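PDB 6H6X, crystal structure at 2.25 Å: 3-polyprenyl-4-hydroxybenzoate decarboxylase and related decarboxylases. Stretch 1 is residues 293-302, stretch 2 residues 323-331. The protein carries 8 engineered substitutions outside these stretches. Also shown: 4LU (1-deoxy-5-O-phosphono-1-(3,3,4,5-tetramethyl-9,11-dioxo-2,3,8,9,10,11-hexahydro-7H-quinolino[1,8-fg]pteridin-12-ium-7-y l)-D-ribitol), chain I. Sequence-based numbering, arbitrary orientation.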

# COMPACT_ATOMS: atom_id res chain seq x y z
N SER B 293 -13.05 9.33 -5.58
CA SER B 293 -11.96 10.07 -4.95
C SER B 293 -11.95 9.78 -3.44
O SER B 293 -12.90 9.24 -2.88
CB SER B 293 -12.13 11.58 -5.16
OG SER B 293 -13.29 12.05 -4.51
N ARG B 294 -10.89 10.18 -2.78
CA ARG B 294 -10.77 10.10 -1.32
C ARG B 294 -11.85 10.85 -0.61
O ARG B 294 -12.39 10.37 0.37
CB ARG B 294 -9.38 10.57 -0.85
CG ARG B 294 -8.23 9.61 -1.19
CD ARG B 294 -8.49 8.28 -0.52
NE ARG B 294 -7.27 7.47 -0.42
CZ ARG B 294 -6.92 6.50 -1.26
NH1 ARG B 294 -7.69 6.13 -2.35
NH2 ARG B 294 -5.81 5.84 -0.98
N GLU B 295 -12.24 11.99 -1.18
CA GLU B 295 -13.32 12.78 -0.64
C GLU B 295 -14.64 11.99 -0.70
O GLU B 295 -15.40 11.97 0.27
CB GLU B 295 -13.42 14.10 -1.42
CG GLU B 295 -14.52 15.07 -1.03
CD GLU B 295 -14.60 16.34 -1.96
OE1 GLU B 295 -14.29 16.29 -3.20
OE2 GLU B 295 -15.01 17.42 -1.43
N HIS B 296 -14.92 11.38 -1.84
CA HIS B 296 -16.11 10.57 -1.98
C HIS B 296 -16.07 9.38 -1.00
O HIS B 296 -17.01 9.18 -0.25
CB HIS B 296 -16.25 10.05 -3.40
CG HIS B 296 -17.48 9.26 -3.65
ND1 HIS B 296 -17.59 8.41 -4.73
CD2 HIS B 296 -18.63 9.13 -2.96
CE1 HIS B 296 -18.79 7.85 -4.73
NE2 HIS B 296 -19.43 8.26 -3.65
N LEU B 297 -14.98 8.64 -1.03
CA LEU B 297 -14.84 7.44 -0.19
C LEU B 297 -14.90 7.75 1.31
O LEU B 297 -15.64 7.08 2.05
CB LEU B 297 -13.55 6.68 -0.57
CG LEU B 297 -13.51 6.10 -2.00
CD1 LEU B 297 -12.28 5.27 -2.20
CD2 LEU B 297 -14.79 5.36 -2.38
N LEU B 298 -14.21 8.81 1.75
CA LEU B 298 -14.19 9.17 3.19
C LEU B 298 -15.48 9.74 3.73
O LEU B 298 -15.81 9.52 4.93
CB LEU B 298 -12.99 10.05 3.52
CG LEU B 298 -11.67 9.31 3.42
CD1 LEU B 298 -10.45 10.22 3.55
CD2 LEU B 298 -11.62 8.28 4.50
N LEU B 299 -16.25 10.43 2.91
CA LEU B 299 -17.52 10.93 3.37
C LEU B 299 -18.38 9.83 3.93
O LEU B 299 -18.79 9.87 5.09
CB LEU B 299 -18.32 11.71 2.30
CG LEU B 299 -18.07 13.20 2.21
CD1 LEU B 299 -18.87 13.74 1.01
CD2 LEU B 299 -18.46 13.85 3.54
N GLY B 300 -18.67 8.85 3.07
CA GLY B 300 -19.44 7.67 3.52
C GLY B 300 -18.65 6.76 4.47
O GLY B 300 -19.21 6.23 5.41
N GLY B 301 -17.35 6.60 4.22
CA GLY B 301 -16.48 5.74 4.99
C GLY B 301 -16.40 6.04 6.48
O GLY B 301 -16.56 5.16 7.30
N ILE B 302 -16.16 7.31 6.81
CA ILE B 302 -16.07 7.77 8.20
C ILE B 302 -17.37 7.55 8.91
O ILE B 302 -17.37 7.06 10.04
CB ILE B 302 -15.60 9.22 8.27
CG1 ILE B 302 -14.14 9.24 7.83
CG2 ILE B 302 -15.70 9.76 9.69
CD1 ILE B 302 -13.62 10.62 7.57
N HIS B 323 -11.09 0.44 10.74
CA HIS B 323 -10.80 1.12 9.49
C HIS B 323 -11.49 0.35 8.32
O HIS B 323 -11.28 -0.86 8.13
CB HIS B 323 -9.31 1.16 9.27
CG HIS B 323 -8.88 1.86 8.03
ND1 HIS B 323 -7.79 1.47 7.29
CD2 HIS B 323 -9.37 2.96 7.41
CE1 HIS B 323 -7.62 2.29 6.27
NE2 HIS B 323 -8.56 3.22 6.33
N LEU B 324 -12.30 1.06 7.56
CA LEU B 324 -12.74 0.61 6.25
C LEU B 324 -11.77 1.10 5.21
O LEU B 324 -11.67 2.29 4.97
CB LEU B 324 -14.16 1.11 5.97
CG LEU B 324 -15.20 0.53 6.90
CD1 LEU B 324 -16.53 1.26 6.80
CD2 LEU B 324 -15.39 -0.96 6.64
N THR B 325 -11.01 0.18 4.60
CA THR B 325 -9.90 0.54 3.72
C THR B 325 -10.35 1.13 2.35
O THR B 325 -11.40 0.79 1.83
CB THR B 325 -9.02 -0.69 3.34
OG1 THR B 325 -9.80 -1.61 2.51
CG2 THR B 325 -8.48 -1.37 4.59
N PRO B 326 -9.52 2.00 1.78
CA PRO B 326 -9.85 2.58 0.48
C PRO B 326 -9.94 1.58 -0.67
O PRO B 326 -10.80 1.75 -1.54
CB PRO B 326 -8.72 3.59 0.21
CG PRO B 326 -7.79 3.53 1.40
CD PRO B 326 -8.42 2.70 2.47
N GLY B 327 -9.04 0.61 -0.69
CA GLY B 327 -9.11 -0.55 -1.56
C GLY B 327 -10.48 -1.19 -1.66
O GLY B 327 -10.92 -1.57 -2.76
N GLY B 328 -11.18 -1.25 -0.54
CA GLY B 328 -12.55 -1.75 -0.45
C GLY B 328 -13.62 -0.75 -0.61
O GLY B 328 -14.78 -1.01 -0.25
N SER B 329 -13.26 0.43 -1.12
CA SER B 329 -14.21 1.57 -1.27
C SER B 329 -14.80 2.09 0.02
O SER B 329 -15.91 2.64 0.04
CB SER B 329 -15.26 1.29 -2.34
OG SER B 329 -14.56 0.75 -3.50
N CYS B 330 -14.00 2.03 1.10
CA CYS B 330 -14.42 2.40 2.45
C CYS B 330 -15.80 1.85 2.74
O CYS B 330 -16.71 2.56 3.17
CB CYS B 330 -14.27 3.87 2.71
SG CYS B 330 -12.60 4.50 2.41
N ARG B 331 -15.93 0.54 2.56
CA ARG B 331 -17.20 -0.13 2.60
C ARG B 331 -17.07 -1.69 2.69
O ARG B 331 -17.74 -2.30 3.52
CB ARG B 331 -17.89 0.21 1.28
CG ARG B 331 -19.32 -0.14 1.20
CD ARG B 331 -19.77 0.11 -0.24
NE ARG B 331 -19.68 1.50 -0.65
CZ ARG B 331 -20.68 2.37 -0.60
NH1 ARG B 331 -21.89 2.01 -0.15
NH2 ARG B 331 -20.48 3.62 -1.00
C9 4LU I . -23.29 9.56 -1.26
C8 4LU I . -22.19 10.41 -1.58
C7 4LU I . -21.85 10.73 -2.90
C10 4LU I . -26.15 7.77 -2.93
C6 4LU I . -22.53 9.95 -4.01
N3 4LU I . -28.26 7.62 -4.74
C2 4LU I . -28.43 7.20 -3.44
C13 4LU I . -21.08 10.78 -6.17
C5 4LU I . -22.32 10.17 -5.54
C1 4LU I . -23.98 8.40 -5.94
O2 4LU I . -29.56 6.75 -3.07
N1 4LU I . -27.40 7.29 -2.56
C4 4LU I . -27.08 8.11 -5.20
O4 4LU I . -26.97 8.50 -6.40
C4A 4LU I . -25.91 8.20 -4.26
N5 4LU I . -24.64 8.74 -4.64
C3 4LU I . -23.18 9.37 -6.44
C12 4LU I . -23.21 11.44 -5.72
C5A 4LU I . -23.75 9.23 -3.65
C7M 4LU I . -20.66 11.64 -3.20
C8M 4LU I . -21.46 10.99 -0.40
C9A 4LU I . -24.08 8.90 -2.23
N10 4LU I . -25.09 7.90 -1.99
C1' 4LU I . -25.35 7.39 -0.64
C2' 4LU I . -26.36 8.17 0.23
O2' 4LU I . -26.19 9.59 0.18
C3' 4LU I . -26.15 7.73 1.67
O3' 4LU I . -26.14 6.30 1.74
C4' 4LU I . -27.19 8.34 2.62
O4' 4LU I . -26.80 8.34 4.02
C5' 4LU I . -28.57 7.71 2.57
O5' 4LU I . -29.27 8.51 3.55
P 4LU I . -30.66 8.04 4.26
O2P 4LU I . -31.18 9.25 5.06
O3P 4LU I . -31.63 7.72 3.09
O1P 4LU I . -30.25 6.87 5.16

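Stretch 1 enters a helix at R294 and remains helical through I302. S293 sits at the N-cap, where its OG accepts a hydrogen bond from H296 N (3.2 Å); a serine suits this position because its short hydroxyl can satisfy an amide that has no preceding helical carbonyl to bind. Stretch 2 enters as strand through H323 and L324, and further on its backbone makes a compact turn held by its own hydrogen bonds: S329 N donates to P326 O (2.8 Å) and C330 N to T325 O (3.0 Å). S329 and C330 both have positive phi, and the chain comes closest to the helix here, with the CA atoms of G301 and C330 4.7 Å apart.

Glycine makes that approach possible. An ideal CB on G301 would lie 2.7 Å from C330 CB, a clash; without one, G301 CA rests 3.7 Å from C330 O. C330 points toward the helix, its CB 3.6 Å from L297 O. The partner atom is a carbon, so this is a packing contact; the L297 carbonyl takes its hydrogen bond from G301 N within the helix. The modest bulk of cysteine fits this narrow space, and its polarizable sulfur packs 3.8 Å from L297 CB, with L298 CD2 more distant at 4.4 Å from SG.

L297 spreads its branched end over the turn: CD1 lies 3.9 Å from P326 O and CD2 4.1 Å from S329 CB. Further along the helix, toward I302, L324 points toward stretch 1 and its CD1 lies 3.9 Å from G301 O.

At the helix start, R294 reaches across to P326, whose CB lies over one face of the guanidinium, 3.7 Å from R294 CZ. The flat, delocalized group can pack against the proline ring while its NH1 and NH2 bond elsewhere in the structure. No hydrogen bond links the two stretches; shape and van der Waals contact dominate this interface, which buries 343 Å² in total.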